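Local atomic coordinates of DltD domain-containing protein (Beauveria bassiana, PDB entry 7D78), a protein that is a thioesterase of the polyketide transferase af380 family that probably cyclises polyketide chains into medium-ring lactones. Residues A[99-104]-A[236-241]; A[188-193]-A[231-236]. All blocks are in the same frame, centred on the assembly; numbering follows the deposited sequence.

Contact 1: residues A[99-104]-A[236-241]; sequences NLIDPL and LQTYQK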
ATOM      1  N   ASN A  99     -16.623   2.963   4.696  1.00 17.14           N
ATOM      2  CA  ASN A  99     -16.446   1.592   4.209  1.00 20.14           C
ATOM      3  C   ASN A  99     -15.499   1.529   3.019  1.00 21.76           C
ATOM      4  O   ASN A  99     -15.726   0.790   2.056  1.00 19.02           O
ATOM      5  CB  ASN A  99     -17.793   0.953   3.867  1.00 18.37           C
ATOM      6  CG  ASN A  99     -18.777   1.093   4.998  1.00 23.36           C
ATOM      7  OD1 ASN A  99     -19.518   2.077   5.069  1.00 20.64           O
ATOM      8  ND2 ASN A  99     -18.758   0.131   5.930  1.00 19.20           N
ATOM      9  N   LEU A 100     -14.421   2.303   3.094  1.00 22.52           N
ATOM     10  CA  LEU A 100     -13.296   2.179   2.173  1.00 21.25           C
ATOM     11  C   LEU A 100     -12.251   1.338   2.899  1.00 25.43           C
ATOM     12  O   LEU A 100     -11.563   1.826   3.796  1.00 28.66           O
ATOM     13  CB  LEU A 100     -12.765   3.550   1.764  1.00 22.27           C
ATOM     14  CG  LEU A 100     -11.462   3.620   0.936  1.00 32.11           C
ATOM     15  CD1 LEU A 100     -11.314   2.467  -0.021  1.00 26.44           C
ATOM     16  CD2 LEU A 100     -11.391   4.928   0.158  1.00 36.57           C
ATOM     17  N   ILE A 101     -12.118   0.079   2.513  0.50 22.59           N
ATOM     18  CA  ILE A 101     -11.299  -0.861   3.273  0.50 21.77           C
ATOM     19  C   ILE A 101      -9.889  -0.866   2.691  0.50 21.76           C
ATOM     20  O   ILE A 101      -9.646  -1.423   1.617  0.50 19.17           O
ATOM     21  CB  ILE A 101     -11.922  -2.257   3.282  0.50 20.74           C
ATOM     22  CG1 ILE A 101     -13.186  -2.238   4.147  0.50 21.52           C
ATOM     23  CG2 ILE A 101     -10.940  -3.283   3.818  0.50 21.87           C
ATOM     24  CD1 ILE A 101     -14.161  -3.316   3.813  0.50 18.69           C
ATOM     25  N   ASP A 102      -8.959  -0.226   3.404  1.00 18.03           N
ATOM     26  CA  ASP A 102      -7.557  -0.128   3.013  1.00 22.66           C
ATOM     27  C   ASP A 102      -6.796  -0.988   4.008  1.00 19.81           C
ATOM     28  O   ASP A 102      -6.556  -0.553   5.146  1.00 15.71           O
ATOM     29  CB  ASP A 102      -7.066   1.322   3.043  1.00 19.66           C
ATOM     30  CG  ASP A 102      -5.645   1.477   2.540  1.00 27.11           C
ATOM     31  OD1 ASP A 102      -4.942   0.465   2.370  1.00 24.51           O
ATOM     32  OD2 ASP A 102      -5.234   2.635   2.302  1.00 40.30           O
ATOM     33  N   PRO A 103      -6.420  -2.214   3.643  1.00 19.29           N
ATOM     34  CA  PRO A 103      -5.793  -3.105   4.632  1.00 16.87           C
ATOM     35  C   PRO A 103      -4.494  -2.553   5.172  1.00 17.05           C
ATOM     36  O   PRO A 103      -4.183  -2.771   6.349  1.00 17.32           O
ATOM     37  CB  PRO A 103      -5.573  -4.403   3.844  1.00 18.53           C
ATOM     38  CG  PRO A 103      -5.485  -3.931   2.400  1.00 17.74           C
ATOM     39  CD  PRO A 103      -6.476  -2.815   2.302  1.00 19.27           C
ATOM     40  N   LEU A 104      -3.727  -1.824   4.351  1.00 15.07           N
ATOM     41  CA  LEU A 104      -2.475  -1.260   4.854  1.00 19.31           C
ATOM     42  C   LEU A 104      -2.728  -0.119   5.838  1.00 18.85           C
ATOM     43  O   LEU A 104      -1.952   0.062   6.781  1.00 20.99           O
ATOM     44  CB  LEU A 104      -1.600  -0.790   3.683  1.00 22.34           C
ATOM     45  CG  LEU A 104      -1.113  -1.907   2.742  1.00 23.86           C
ATOM     46  CD1 LEU A 104      -0.285  -1.323   1.603  1.00 24.27           C
ATOM     47  CD2 LEU A 104      -0.308  -2.965   3.496  1.00 21.51           C
ATOM     48  N   LEU A 236     -16.160   1.150  -3.873  1.00 18.60           N
ATOM     49  CA  LEU A 236     -15.460   0.437  -4.939  1.00 19.17           C
ATOM     50  C   LEU A 236     -13.944   0.627  -4.861  1.00 19.56           C
ATOM     51  O   LEU A 236     -13.182  -0.296  -5.186  1.00 17.88           O
ATOM     52  CB  LEU A 236     -15.979   0.897  -6.311  1.00 17.02           C
ATOM     53  CG  LEU A 236     -15.475   0.111  -7.529  1.00 19.00           C
ATOM     54  CD1 LEU A 236     -16.310  -1.183  -7.760  1.00 17.69           C
ATOM     55  CD2 LEU A 236     -15.500   0.996  -8.768  1.00 19.01           C
ATOM     56  N   GLN A 237     -13.484   1.803  -4.415  1.00 16.72           N
ATOM     57  CA  GLN A 237     -12.043   2.057  -4.365  1.00 17.46           C
ATOM     58  C   GLN A 237     -11.310   1.101  -3.434  1.00 18.48           C
ATOM     59  O   GLN A 237     -10.077   1.021  -3.503  1.00 18.30           O
ATOM     60  CB  GLN A 237     -11.767   3.501  -3.945  1.00 17.41           C
ATOM     61  CG  GLN A 237     -12.086   4.527  -5.040  1.00 16.82           C
ATOM     62  CD  GLN A 237     -11.348   4.245  -6.354  1.00 21.70           C
ATOM     63  OE1 GLN A 237     -10.186   3.835  -6.350  1.00 20.80           O
ATOM     64  NE2 GLN A 237     -12.028   4.473  -7.481  1.00 17.73           N
ATOM     65  N   THR A 238     -12.035   0.399  -2.556  1.00 16.41           N
ATOM     66  CA  THR A 238     -11.488  -0.728  -1.801  1.00 16.77           C
ATOM     67  C   THR A 238     -10.688  -1.625  -2.727  1.00 19.42           C
ATOM     68  O   THR A 238      -9.582  -2.057  -2.388  1.00 15.64           O
ATOM     69  CB  THR A 238     -12.610  -1.543  -1.146  1.00 15.08           C
ATOM     70  OG1 THR A 238     -13.325  -0.722  -0.218  1.00 16.77           O
ATOM     71  CG2 THR A 238     -12.052  -2.797  -0.432  1.00 16.23           C
ATOM     72  N   TYR A 239     -11.236  -1.886  -3.919  1.00 15.39           N
ATOM     73  CA  TYR A 239     -10.585  -2.808  -4.838  1.00 16.75           C
ATOM     74  C   TYR A 239      -9.256  -2.259  -5.344  1.00 18.37           C
ATOM     75  O   TYR A 239      -8.370  -3.036  -5.712  1.00 16.70           O
ATOM     76  CB  TYR A 239     -11.528  -3.117  -5.995  1.00 17.02           C
ATOM     77  CG  TYR A 239     -12.811  -3.793  -5.553  1.00 17.51           C
ATOM     78  CD1 TYR A 239     -12.828  -4.661  -4.458  1.00 17.91           C
ATOM     79  CD2 TYR A 239     -14.003  -3.566  -6.231  1.00 18.93           C
ATOM     80  CE1 TYR A 239     -14.021  -5.288  -4.054  1.00 22.09           C
ATOM     81  CE2 TYR A 239     -15.183  -4.179  -5.845  1.00 19.67           C
ATOM     82  CZ  TYR A 239     -15.191  -5.040  -4.770  1.00 19.86           C
ATOM     83  OH  TYR A 239     -16.384  -5.638  -4.413  1.00 20.38           O
ATOM     84  N   GLN A 240      -9.107  -0.932  -5.397  1.00 16.70           N
ATOM     85  CA  GLN A 240      -7.805  -0.354  -5.719  1.00 18.85           C
ATOM     86  C   GLN A 240      -6.787  -0.664  -4.623  1.00 17.93           C
ATOM     87  O   GLN A 240      -5.643  -1.042  -4.909  1.00 18.83           O
ATOM     88  CB  GLN A 240      -7.941   1.156  -5.922  1.00 17.05           C
ATOM     89  CG  GLN A 240      -6.616   1.877  -6.186  1.00 17.16           C
ATOM     90  CD  GLN A 240      -5.972   1.446  -7.491  1.00 22.28           C
ATOM     91  OE1 GLN A 240      -5.091   0.571  -7.520  1.00 26.47           O
ATOM     92  NE2 GLN A 240      -6.418   2.041  -8.580  1.00 15.01           N
ATOM     93  N   LYS A 241      -7.186  -0.509  -3.357  1.00 16.55           N
ATOM     94  CA  LYS A 241      -6.291  -0.850  -2.255  1.00 19.70           C
ATOM     95  C   LYS A 241      -5.926  -2.329  -2.283  1.00 17.12           C
ATOM     96  O   LYS A 241      -4.778  -2.699  -2.018  1.00 20.71           O
ATOM     97  CB  LYS A 241      -6.947  -0.485  -0.919  1.00 17.70           C
ATOM     98  CG  LYS A 241      -7.492   0.949  -0.841  1.00 20.75           C
ATOM     99  CD  LYS A 241      -6.412   1.959  -1.243  1.00 23.12           C
ATOM    100  CE  LYS A 241      -6.953   3.386  -1.303  1.00 22.63           C
ATOM    101  NZ  LYS A 241      -5.862   4.357  -1.678  1.00 21.83           N
TER

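Contact 2: residues A[188-193]-A[231-236]; sequences PFMLPP and RNKIAL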
ATOM      1  N   PRO A 188     -17.975   8.749  -3.972  1.00 20.00           N
ATOM      2  CA  PRO A 188     -17.445   7.437  -4.377  1.00 23.74           C
ATOM      3  C   PRO A 188     -18.544   6.417  -4.636  1.00 23.33           C
ATOM      4  O   PRO A 188     -19.534   6.340  -3.906  1.00 21.19           O
ATOM      5  CB  PRO A 188     -16.583   7.021  -3.174  1.00 23.01           C
ATOM      6  CG  PRO A 188     -16.180   8.307  -2.538  1.00 21.15           C
ATOM      7  CD  PRO A 188     -17.330   9.253  -2.746  1.00 22.37           C
ATOM      8  N   PHE A 189     -18.357   5.618  -5.676  1.00 20.37           N
ATOM      9  CA  PHE A 189     -19.316   4.567  -5.974  1.00 20.31           C
ATOM     10  C   PHE A 189     -19.293   3.512  -4.866  1.00 21.87           C
ATOM     11  O   PHE A 189     -18.222   3.083  -4.421  1.00 19.35           O
ATOM     12  CB  PHE A 189     -19.001   3.945  -7.335  1.00 25.15           C
ATOM     13  CG  PHE A 189     -19.972   2.872  -7.757  1.00 26.83           C
ATOM     14  CD1 PHE A 189     -21.251   3.198  -8.169  1.00 31.80           C
ATOM     15  CD2 PHE A 189     -19.597   1.537  -7.745  1.00 22.97           C
ATOM     16  CE1 PHE A 189     -22.141   2.212  -8.566  1.00 28.99           C
ATOM     17  CE2 PHE A 189     -20.488   0.543  -8.134  1.00 27.43           C
ATOM     18  CZ  PHE A 189     -21.760   0.886  -8.545  1.00 26.69           C
ATOM     19  N   MET A 190     -20.481   3.115  -4.405  1.00 22.74           N
ATOM     20  CA  MET A 190     -20.652   2.098  -3.379  1.00 25.88           C
ATOM     21  C   MET A 190     -21.350   0.871  -3.955  1.00 27.20           C
ATOM     22  O   MET A 190     -22.156   0.968  -4.883  1.00 23.40           O
ATOM     23  CB  MET A 190     -21.467   2.626  -2.194  1.00 23.79           C
ATOM     24  CG  MET A 190     -21.000   3.950  -1.650  1.00 29.46           C
ATOM     25  SD  MET A 190     -19.402   3.780  -0.849  1.00 28.97           S
ATOM     26  CE  MET A 190     -19.836   2.944   0.674  1.00 25.96           C
ATOM     27  N   LEU A 191     -21.054  -0.292  -3.376  1.00 21.79           N
ATOM     28  CA  LEU A 191     -21.719  -1.522  -3.785  1.00 26.06           C
ATOM     29  C   LEU A 191     -21.683  -2.500  -2.624  1.00 24.30           C
ATOM     30  O   LEU A 191     -20.778  -2.419  -1.784  1.00 19.86           O
ATOM     31  CB  LEU A 191     -21.047  -2.132  -5.024  1.00 21.59           C
ATOM     32  CG  LEU A 191     -19.665  -2.800  -4.850  1.00 20.21           C
ATOM     33  CD1 LEU A 191     -19.325  -3.583  -6.095  1.00 22.73           C
ATOM     34  CD2 LEU A 191     -18.558  -1.784  -4.572  1.00 20.22           C
ATOM     35  N   PRO A 192     -22.632  -3.431  -2.546  1.00 22.18           N
ATOM     36  CA  PRO A 192     -22.508  -4.531  -1.591  1.00 26.76           C
ATOM     37  C   PRO A 192     -21.276  -5.355  -1.912  1.00 24.33           C
ATOM     38  O   PRO A 192     -20.995  -5.609  -3.092  1.00 23.28           O
ATOM     39  CB  PRO A 192     -23.794  -5.356  -1.808  1.00 26.72           C
ATOM     40  CG  PRO A 192     -24.683  -4.512  -2.654  1.00 37.51           C
ATOM     41  CD  PRO A 192     -23.784  -3.616  -3.448  1.00 25.88           C
ATOM     42  N   PRO A 193     -20.505  -5.771  -0.902  1.00 23.73           N
ATOM     43  CA  PRO A 193     -19.326  -6.611  -1.177  1.00 21.07           C
ATOM     44  C   PRO A 193     -19.669  -7.934  -1.842  1.00 26.21           C
ATOM     45  O   PRO A 193     -18.781  -8.558  -2.442  1.00 19.66           O
ATOM     46  CB  PRO A 193     -18.708  -6.847   0.211  1.00 24.35           C
ATOM     47  CG  PRO A 193     -19.468  -5.996   1.172  1.00 25.56           C
ATOM     48  CD  PRO A 193     -20.710  -5.508   0.535  1.00 21.13           C
ATOM     49  N   ARG A 231     -23.061  -1.390   7.852  1.00 24.80           N
ATOM     50  CA  ARG A 231     -23.530  -0.953   6.541  1.00 24.27           C
ATOM     51  C   ARG A 231     -23.092  -1.996   5.524  1.00 25.96           C
ATOM     52  O   ARG A 231     -21.896  -2.275   5.401  1.00 25.44           O
ATOM     53  CB  ARG A 231     -22.979   0.440   6.193  1.00 22.64           C
ATOM     54  CG  ARG A 231     -23.319   1.515   7.242  1.00 29.87           C
ATOM     55  CD  ARG A 231     -22.787   2.903   6.874  1.00 25.41           C
ATOM     56  NE  ARG A 231     -21.323   2.960   6.928  1.00 25.91           N
ATOM     57  CZ  ARG A 231     -20.613   3.298   8.004  1.00 29.39           C
ATOM     58  NH1 ARG A 231     -21.222   3.621   9.144  1.00 30.79           N
ATOM     59  NH2 ARG A 231     -19.281   3.301   7.944  1.00 24.43           N
ATOM     60  N   ASN A 232     -24.050  -2.592   4.814  1.00 19.78           N
ATOM     61  CA  ASN A 232     -23.730  -3.689   3.895  1.00 24.10           C
ATOM     62  C   ASN A 232     -23.322  -3.135   2.526  1.00 22.14           C
ATOM     63  O   ASN A 232     -23.909  -3.426   1.483  1.00 21.47           O
ATOM     64  CB  ASN A 232     -24.904  -4.656   3.792  1.00 27.71           C
ATOM     65  CG  ASN A 232     -24.575  -5.888   2.968  1.00 32.12           C
ATOM     66  OD1 ASN A 232     -23.414  -6.267   2.830  1.00 28.78           O
ATOM     67  ND2 ASN A 232     -25.605  -6.524   2.420  1.00 28.48           N
ATOM     68  N   LYS A 233     -22.282  -2.305   2.552  1.00 21.17           N
ATOM     69  CA  LYS A 233     -21.777  -1.677   1.341  1.00 18.10           C
ATOM     70  C   LYS A 233     -20.312  -1.343   1.556  1.00 21.44           C
ATOM     71  O   LYS A 233     -19.887  -1.118   2.689  1.00 19.18           O
ATOM     72  CB  LYS A 233     -22.562  -0.402   0.988  1.00 21.66           C
ATOM     73  CG  LYS A 233     -22.547   0.672   2.094  1.00 22.31           C
ATOM     74  CD  LYS A 233     -23.302   1.952   1.680  1.00 32.65           C
ATOM     75  CE  LYS A 233     -23.201   3.032   2.773  1.00 35.76           C
ATOM     76  NZ  LYS A 233     -23.870   4.322   2.395  1.00 31.31           N
ATOM     77  N   ILE A 234     -19.539  -1.333   0.457  1.00 19.34           N
ATOM     78  CA  ILE A 234     -18.162  -0.853   0.489  1.00 18.95           C
ATOM     79  C   ILE A 234     -17.966   0.156  -0.632  1.00 22.08           C
ATOM     80  O   ILE A 234     -18.681   0.154  -1.638  1.00 20.26           O
ATOM     81  CB  ILE A 234     -17.123  -1.993   0.349  1.00 18.81           C
ATOM     82  CG1 ILE A 234     -17.353  -2.766  -0.970  1.00 18.27           C
ATOM     83  CG2 ILE A 234     -17.164  -2.909   1.568  1.00 18.93           C
ATOM     84  CD1 ILE A 234     -16.212  -3.708  -1.355  1.00 19.48           C
ATOM     85  N   ALA A 235     -16.969   1.019  -0.455  1.00 19.67           N
ATOM     86  CA  ALA A 235     -16.505   1.845  -1.562  1.00 20.50           C
ATOM     87  C   ALA A 235     -15.807   0.970  -2.596  1.00 19.70           C
ATOM     88  O   ALA A 235     -14.956   0.145  -2.246  1.00 18.30           O
ATOM     89  CB  ALA A 235     -15.546   2.924  -1.060  1.00 19.03           C
ATOM     90  N   LEU A 236     -16.160   1.150  -3.873  1.00 18.60           N
ATOM     91  CA  LEU A 236     -15.460   0.437  -4.939  1.00 19.17           C
ATOM     92  C   LEU A 236     -13.944   0.627  -4.861  1.00 19.56           C
ATOM     93  O   LEU A 236     -13.182  -0.296  -5.186  1.00 17.88           O
ATOM     94  CB  LEU A 236     -15.979   0.897  -6.311  1.00 17.02           C
ATOM     95  CG  LEU A 236     -15.475   0.111  -7.529  1.00 19.00           C
ATOM     96  CD1 LEU A 236     -16.310  -1.183  -7.760  1.00 17.69           C
ATOM     97  CD2 LEU A 236     -15.500   0.996  -8.768  1.00 19.01           C
TER

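Contact 1: residues A[99-104]-A[236-241]
Gln-237 meets Leu-100 through backbone and CB: methyl CD1 of Leu-100 lies 3.7 Å from Gln-237 C and 4.1 Å from Gln-237 CB. The amide end of Gln-237 turns elsewhere, giving its NE2 to Asp-178 of helix 168-183. The same methyl presses against the next peptide, with Leu-100 CD1 3.4 Å from Thr-238 N.

Thr-238 supplies the one hydrogen bond between the segments. Ile-101 N donates to Thr-238 OG1 over 3.1 Å with a nearly straight N-H...O angle of 171°, and the hydroxyl also bonds Ala-235 O. The first torsion of Thr-238 (-62°) places OG1 anti to the carbonyl carbon, within reach of Ile-101 N, and CG2 beside it; Thr-238 CG2 packs on Ile-101 CB at 3.8 Å and also comes near Ile-101 O, which is buried and has no hydrogen-bond partner in the model.

Lys-241 points its CB at the other segment and covers Asp-102 with its methylenes. The bend at the second torsion (-52°) directs CD toward the carboxylate, where the lysine chain passes Asp-102 at a slant, Lys-241 CD lying 3.8 Å from Asp-102 OD2. The ammonium stays beyond salt-bridge range, Lys-241 NZ being 4.4 Å from Asp-102 OD2, and instead pairs with Glu-108 of the second subunit. Asp-102 is the N-cap of helix 103-118, its OD1 accepting weak bonds from the amides of Leu-104 and Gln-105. Pro-103 CD touches Lys-241 CB, while the proline ring also meets Phe-135 of helix 135-146.

Helix 238-244 meets the approach to a helix of the alpha/beta hydrolase core through one directional bond and van der Waals contacts of methyls and methylenes with backbone and carboxylate atoms. The lysine probably adds a modest electrostatic attraction to Asp-102, its main charge pairing being across the dimer interface.

Contact 2: residues A[188-193]-A[231-236]
Met-190 folds back over the neighbouring strand at Ala-235. Its CB lies 3.8 Å from Ile-234 O; bends at the second and third torsions (-69° and -74°) then curl the chain across the backbone. SD comes down on Ala-235, with Met-190 SD 3.6 Å from Ala-235 CA, and the terminal methyl covers the preceding peptide, Met-190 CE being 3.6 Å from Ile-234 C. Met-190 CE also rests alongside the extended aliphatic chain of Lys-233, 3.7 Å from Lys-233 CD.

Beneath this cover, strands 190-191 and 234-235 form a two-stranded antiparallel ribbon. Met-190 and Ala-235 are a non-hydrogen-bonded pair, whereas Leu-191 and Ile-234 bond in both directions: Leu-191 N to Ile-234 O at 3.0 Å and Ile-234 N to Leu-191 O at 2.8 Å. A further bond from Leu-236 N to Phe-189 O continues the ladder.

On the face carrying Leu-191 and Ile-234, Leu-191 CD2 sits 3.9 Å from Ile-234 CG1, and Tyr-239 of helix 238-244 packs on both residues. CB of Leu-236 approaches the Phe-189 ring at its edge, in plane. Beyond the strands, Asn-232 centres an inverse gamma turn, and its OD1 lies 3.6 Å from Pro-193 CD.

Contact 2 lies within the excursion between core strands 150-156 and 259-264, a place where alpha/beta hydrolases commonly carry a lid; contact 1 joins that excursion to the core. Leu-236 belongs to both, and strand 234-235 is followed in the chain by helix 238-244. The contact centres are 10 Å apart, and Asn-99 bridges them: its O takes Ala-235 N at 2.8 Å and its OD1 takes Arg-231 NE at 2.7 Å. Contact 1 is more buried and meets the second subunit at its lysine end, whereas contact 2 is partly exposed and touches no other chain of the assembly. Strand-to-strand backbone bonding dominates contact 2; contact 1 has a single backbone-to-side-chain hydrogen bond, with side-chain packing around it.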